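Local coordinates for shikimate dehydrogenase (NADP(+)) (Peptoclostridium difficile, PDB 5DZS), which probably catalyses the reversible NADPH-linked reduction of 3-dehydroshikimate to shikimate, a step on the chorismate route to the aromatic amino acids, at residues T100-L105 against A133-I138; S140-L145 against N159-L164. All coordinates share one frame; numbering follows the deposited sequence.

Interaction 1: residues T100-L105 against A133-I138; sequences TDYFGL and ALTYFI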
loop_
_atom_site.group_PDB
_atom_site.type_symbol
_atom_site.label_atom_id
_atom_site.label_comp_id
_atom_site.label_asym_id
_atom_site.label_seq_id
_atom_site.Cartn_x
_atom_site.Cartn_y
_atom_site.Cartn_z
ATOM N N THR B 100 3.082 10.849 0.570
ATOM C CA THR B 100 2.070 10.873 1.583
ATOM C C THR B 100 1.566 12.310 1.884
ATOM O O THR B 100 0.765 12.468 2.833
ATOM C CB THR B 100 2.641 10.366 2.841
ATOM O OG1 THR B 100 3.653 11.318 3.245
ATOM C CG2 THR B 100 3.216 8.929 2.674
ATOM N N ASP B 101 1.985 13.343 1.127
ATOM C CA ASP B 101 1.537 14.741 1.425
ATOM C C ASP B 101 0.022 14.979 1.313
ATOM O O ASP B 101 -0.564 15.690 2.161
ATOM C CB ASP B 101 2.287 15.803 0.575
ATOM C CG ASP B 101 3.654 16.173 1.145
ATOM O OD1 ASP B 101 3.915 15.886 2.325
ATOM O OD2 ASP B 101 4.467 16.790 0.407
ATOM N N TYR B 102 -0.617 14.465 0.265
ATOM C CA TYR B 102 -2.073 14.606 0.117
ATOM C C TYR B 102 -2.758 13.895 1.293
ATOM O O TYR B 102 -3.661 14.450 1.913
ATOM C CB TYR B 102 -2.523 14.028 -1.239
ATOM C CG TYR B 102 -3.979 14.153 -1.628
ATOM C CD1 TYR B 102 -4.953 13.315 -1.068
ATOM C CD2 TYR B 102 -4.370 15.022 -2.626
ATOM C CE1 TYR B 102 -6.272 13.395 -1.453
ATOM C CE2 TYR B 102 -5.695 15.097 -3.028
ATOM C CZ TYR B 102 -6.639 14.277 -2.430
ATOM O OH TYR B 102 -7.951 14.356 -2.832
ATOM N N PHE B 103 -2.323 12.673 1.595
ATOM C CA PHE B 103 -2.892 11.900 2.711
ATOM C C PHE B 103 -2.798 12.611 4.063
ATOM O O PHE B 103 -3.801 12.697 4.799
ATOM C CB PHE B 103 -2.244 10.514 2.815
ATOM C CG PHE B 103 -2.523 9.840 4.116
ATOM C CD1 PHE B 103 -3.663 9.062 4.281
ATOM C CD2 PHE B 103 -1.699 10.048 5.202
ATOM C CE1 PHE B 103 -3.943 8.474 5.508
ATOM C CE2 PHE B 103 -1.978 9.471 6.425
ATOM C CZ PHE B 103 -3.105 8.684 6.577
ATOM N N GLY B 104 -1.615 13.154 4.372
ATOM C CA GLY B 104 -1.388 13.844 5.635
ATOM C C GLY B 104 -2.235 15.099 5.756
ATOM O O GLY B 104 -2.716 15.412 6.858
ATOM N N LEU B 105 -2.397 15.835 4.651
ATOM C CA LEU B 105 -3.229 17.040 4.655
ATOM C C LEU B 105 -4.686 16.652 4.943
ATOM O O LEU B 105 -5.342 17.255 5.797
ATOM C CB LEU B 105 -3.152 17.780 3.315
ATOM C CG LEU B 105 -1.834 18.486 2.973
ATOM C CD1 LEU B 105 -1.701 18.691 1.470
ATOM C CD2 LEU B 105 -1.733 19.805 3.723
ATOM N N ALA B 133 -1.075 20.233 -1.618
ATOM C CA ALA B 133 -2.123 21.072 -1.060
ATOM C C ALA B 133 -3.062 21.550 -2.157
ATOM O O ALA B 133 -4.289 21.541 -1.978
ATOM C CB ALA B 133 -1.521 22.250 -0.305
ATOM N N LEU B 134 -2.497 21.968 -3.289
ATOM C CA LEU B 134 -3.295 22.366 -4.434
ATOM C C LEU B 134 -4.190 21.191 -4.854
ATOM O O LEU B 134 -5.382 21.359 -5.051
ATOM C CB LEU B 134 -2.386 22.808 -5.592
ATOM C CG LEU B 134 -3.029 23.134 -6.949
ATOM C CD1 LEU B 134 -2.133 24.083 -7.746
ATOM C CD2 LEU B 134 -3.362 21.877 -7.757
ATOM N N THR B 135 -3.589 20.011 -4.969
ATOM C CA THR B 135 -4.306 18.800 -5.378
ATOM C C THR B 135 -5.443 18.490 -4.392
ATOM O O THR B 135 -6.584 18.225 -4.802
ATOM C CB THR B 135 -3.330 17.604 -5.496
ATOM O OG1 THR B 135 -2.245 17.945 -6.374
ATOM C CG2 THR B 135 -4.029 16.364 -6.037
ATOM N N TYR B 136 -5.131 18.540 -3.100
ATOM C CA TYR B 136 -6.127 18.283 -2.064
ATOM C C TYR B 136 -7.267 19.296 -2.098
ATOM O O TYR B 136 -8.443 18.909 -2.100
ATOM C CB TYR B 136 -5.474 18.272 -0.677
ATOM C CG TYR B 136 -6.484 18.227 0.435
ATOM C CD1 TYR B 136 -7.120 17.046 0.767
ATOM C CD2 TYR B 136 -6.820 19.374 1.134
ATOM C CE1 TYR B 136 -8.059 17.007 1.781
ATOM C CE2 TYR B 136 -7.764 19.353 2.144
ATOM C CZ TYR B 136 -8.378 18.170 2.468
ATOM O OH TYR B 136 -9.326 18.161 3.482
ATOM N N PHE B 137 -6.932 20.586 -2.105
ATOM C CA PHE B 137 -7.965 21.631 -2.130
ATOM C C PHE B 137 -8.921 21.503 -3.337
ATOM O O PHE B 137 -10.136 21.633 -3.183
ATOM C CB PHE B 137 -7.353 23.047 -2.124
ATOM C CG PHE B 137 -6.829 23.519 -0.782
ATOM C CD1 PHE B 137 -7.588 23.417 0.374
ATOM C CD2 PHE B 137 -5.620 24.197 -0.706
ATOM C CE1 PHE B 137 -7.110 23.904 1.588
ATOM C CE2 PHE B 137 -5.139 24.691 0.498
ATOM C CZ PHE B 137 -5.877 24.544 1.646
ATOM N N ILE B 138 -8.369 21.268 -4.526
ATOM C CA ILE B 138 -9.174 21.136 -5.753
ATOM C C ILE B 138 -10.103 19.927 -5.695
ATOM O O ILE B 138 -11.264 20.008 -6.098
ATOM C CB ILE B 138 -8.293 20.998 -7.015
ATOM C CG1 ILE B 138 -7.413 22.241 -7.223
ATOM C CG2 ILE B 138 -9.157 20.755 -8.248
ATOM C CD1 ILE B 138 -8.158 23.495 -7.624
#
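Y102 leaves the first turn of helix 101-111 with CG anti to its backbone N (chi1 -176°), and that torsion carries a side chain that starts out alongside helix 128-139 onto the helix itself. Its CB leads to a ring whose CD2 side does the touching. CD2 lies 3.7 Å from T135 CG2, the methyl arm of a side chain that crosses the tyrosine at about a right angle. One atom further out, CE2 rests on the backbone of the facing helix, 3.4 Å from Y136 CA. CZ is still within reach of that same CA, and at the tip OH leaves the pair of segments to hydrogen-bond D139 at the end of helix 128-139. Over one face of the ring sits Y136 CB in a CH-pi contact, 4.3 Å from the centroid. The Y136 ring then turns its edge to this face, a T-shaped pair with planes at 78° and centroids 5.7 Å apart. Deeper in, L105 reaches A133 with one branch: CD1 presses on A133 CA at 3.5 Å, tighter than usual for two carbons, and also meets A133 CB. I82 and R81 of helix 77-82 close over the T135 side, while M235 of helix 233-248 backs L105. The axes of 101-105 and 133-138 approach to 9.1 Å and cross at -54°. Helix 101-111, whose D101 belongs to the predicted shikimate site and salt-bridges K65, the predicted proton acceptor, thus packs on helix 128-139, which follows strand 120-124 of the parallel sheet in the Rossmann-like NADP-binding domain.

Interaction 2: residues S140-L145 against N159-L164; sequences SGIEKL and NSKAIL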
loop_
_atom_site.group_PDB
_atom_site.type_symbol
_atom_site.label_atom_id
_atom_site.label_comp_id
_atom_site.label_asym_id
_atom_site.label_seq_id
_atom_site.Cartn_x
_atom_site.Cartn_y
_atom_site.Cartn_z
ATOM N N SER B 140 -11.248 18.614 -3.056
ATOM C CA SER B 140 -12.217 18.828 -1.975
ATOM C C SER B 140 -13.262 19.909 -2.256
ATOM O O SER B 140 -14.014 20.283 -1.359
ATOM C CB SER B 140 -11.488 19.142 -0.670
ATOM O OG SER B 140 -10.639 18.076 -0.293
ATOM N N GLY B 141 -13.304 20.418 -3.482
ATOM C CA GLY B 141 -14.332 21.400 -3.864
ATOM C C GLY B 141 -14.087 22.836 -3.436
ATOM O O GLY B 141 -15.033 23.569 -3.133
ATOM N N ILE B 142 -12.818 23.236 -3.400
ATOM C CA ILE B 142 -12.464 24.607 -3.080
ATOM C C ILE B 142 -13.082 25.478 -4.178
ATOM O O ILE B 142 -13.064 25.107 -5.357
ATOM C CB ILE B 142 -10.917 24.786 -3.026
ATOM C CG1 ILE B 142 -10.517 26.136 -2.424
ATOM C CG2 ILE B 142 -10.294 24.600 -4.405
ATOM C CD1 ILE B 142 -10.678 26.209 -0.923
ATOM N N GLU B 143 -13.654 26.611 -3.794
ATOM C CA GLU B 143 -14.286 27.504 -4.764
ATOM C C GLU B 143 -13.239 28.303 -5.537
ATOM O O GLU B 143 -13.273 28.364 -6.767
ATOM C CB GLU B 143 -15.257 28.456 -4.051
ATOM C CG GLU B 143 -15.966 29.442 -4.972
ATOM C CD GLU B 143 -16.863 28.763 -5.994
ATOM O OE1 GLU B 143 -17.461 27.707 -5.677
ATOM O OE2 GLU B 143 -16.982 29.300 -7.114
ATOM N N LYS B 144 -12.305 28.898 -4.801
ATOM C CA LYS B 144 -11.271 29.749 -5.378
ATOM C C LYS B 144 -9.935 29.373 -4.745
ATOM O O LYS B 144 -9.844 29.329 -3.529
ATOM C CB LYS B 144 -11.600 31.204 -5.033
ATOM C CG LYS B 144 -10.768 32.274 -5.727
ATOM C CD LYS B 144 -11.183 32.473 -7.175
ATOM C CE LYS B 144 -10.570 33.745 -7.736
ATOM N NZ LYS B 144 -10.909 33.968 -9.164
ATOM N N LEU B 145 -8.916 29.110 -5.565
ATOM C CA LEU B 145 -7.576 28.754 -5.060
ATOM C C LEU B 145 -6.460 29.597 -5.682
ATOM O O LEU B 145 -6.320 29.659 -6.912
ATOM C CB LEU B 145 -7.273 27.275 -5.317
ATOM C CG LEU B 145 -5.917 26.787 -4.786
ATOM C CD1 LEU B 145 -5.838 26.920 -3.269
ATOM C CD2 LEU B 145 -5.649 25.354 -5.206
ATOM N N ASN B 159 -2.971 22.671 -12.068
ATOM C CA ASN B 159 -4.354 22.870 -12.490
ATOM C C ASN B 159 -4.624 24.338 -12.822
ATOM O O ASN B 159 -4.342 25.226 -12.013
ATOM C CB ASN B 159 -5.308 22.373 -11.398
ATOM C CG ASN B 159 -6.759 22.346 -11.849
ATOM O OD1 ASN B 159 -7.177 23.141 -12.687
ATOM N ND2 ASN B 159 -7.535 21.432 -11.284
ATOM N N SER B 160 -5.180 24.580 -14.013
ATOM C CA SER B 160 -5.484 25.938 -14.485
ATOM C C SER B 160 -6.495 26.659 -13.596
ATOM O O SER B 160 -6.620 27.882 -13.665
ATOM C CB SER B 160 -5.988 25.918 -15.939
ATOM O OG SER B 160 -7.198 25.190 -16.064
ATOM N N LYS B 161 -7.221 25.902 -12.777
ATOM C CA LYS B 161 -8.182 26.490 -11.846
ATOM C C LYS B 161 -7.466 27.317 -10.771
ATOM O O LYS B 161 -8.019 28.293 -10.265
ATOM C CB LYS B 161 -9.036 25.399 -11.198
ATOM C CG LYS B 161 -10.026 25.910 -10.162
ATOM C CD LYS B 161 -10.939 24.800 -9.665
ATOM C CE LYS B 161 -11.807 25.274 -8.509
ATOM N NZ LYS B 161 -12.642 26.452 -8.874
ATOM N N ALA B 162 -6.244 26.921 -10.422
ATOM C CA ALA B 162 -5.460 27.656 -9.428
ATOM C C ALA B 162 -4.876 28.927 -10.054
ATOM O O ALA B 162 -4.421 28.908 -11.199
ATOM C CB ALA B 162 -4.351 26.779 -8.874
ATOM N N ILE B 163 -4.894 30.026 -9.306
ATOM C CA ILE B 163 -4.380 31.305 -9.803
ATOM C C ILE B 163 -3.017 31.645 -9.198
ATOM O O ILE B 163 -2.871 31.754 -7.983
ATOM C CB ILE B 163 -5.367 32.451 -9.502
ATOM C CG1 ILE B 163 -6.763 32.073 -9.996
ATOM C CG2 ILE B 163 -4.888 33.754 -10.137
ATOM C CD1 ILE B 163 -7.835 33.058 -9.608
ATOM N N LEU B 164 -2.025 31.822 -10.062
ATOM C CA LEU B 164 -0.688 32.167 -9.619
ATOM C C LEU B 164 -0.637 33.666 -9.349
ATOM O O LEU B 164 -0.998 34.473 -10.218
ATOM C CB LEU B 164 0.343 31.799 -10.688
ATOM C CG LEU B 164 1.807 32.036 -10.301
ATOM C CD1 LEU B 164 2.234 31.047 -9.222
ATOM C CD2 LEU B 164 2.717 31.927 -11.517
#
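L145 O is the best-held polar atom here, gripped by one strong hydrogen bond and one weaker CH contact. I163 N donates to it at 2.8 Å, nearly straight (164° at the hydrogen) and in the carbonyl plane, while A162 CA brings its hydrogen to the same oxygen at 3.3 Å. This rung joins strand 144-149 to strand 163-166, and I163 carries the ladder on to V147. Just before it, a type I turn from N159 to A162 is braced by an Asx turn, K161 N bonding N159 OD1. From that turn K161 extends fully until its last torsion bends (chi4 58°), setting NZ 2.9 Å from E143 O, above the carbonyl plane. Below the rung, L145 CD2 packs on A162 CB at 4.1 Å, with F137 and L134 of helix 128-139 beneath them. On the outside, K144 crosses I163 obliquely, its CE 3.4 Å and its NZ 3.2 Å from I163 CD1, the carbon pair being tighter than usual. The E143 carboxylate lies near K161 NZ without touching it, so its charge probably favours a protonated lysine through space, leaving direct bonding to backbone carbonyls to secure this edge of the parallel sheet.

Overall arrangement
Helix 128-139 connects the two contacts: one flank meets helix 101-111 in interaction 1, and the same helix packs against interaction 2. The chain passes from one to the other through a Schellman motif at G141, with I142 N probably bonded to F137 O, and I138 packs on N159 and K161. Interaction 1 is buried near the centre of the chain, beside the predicted shikimate site, and works through aromatic and aliphatic surfaces. Interaction 2 sits further out, partly exposed, at the outermost strand of the parallel sheet, and relies on backbone carbonyls, with the lysine side chains of K144 and K161 on its more exposed side.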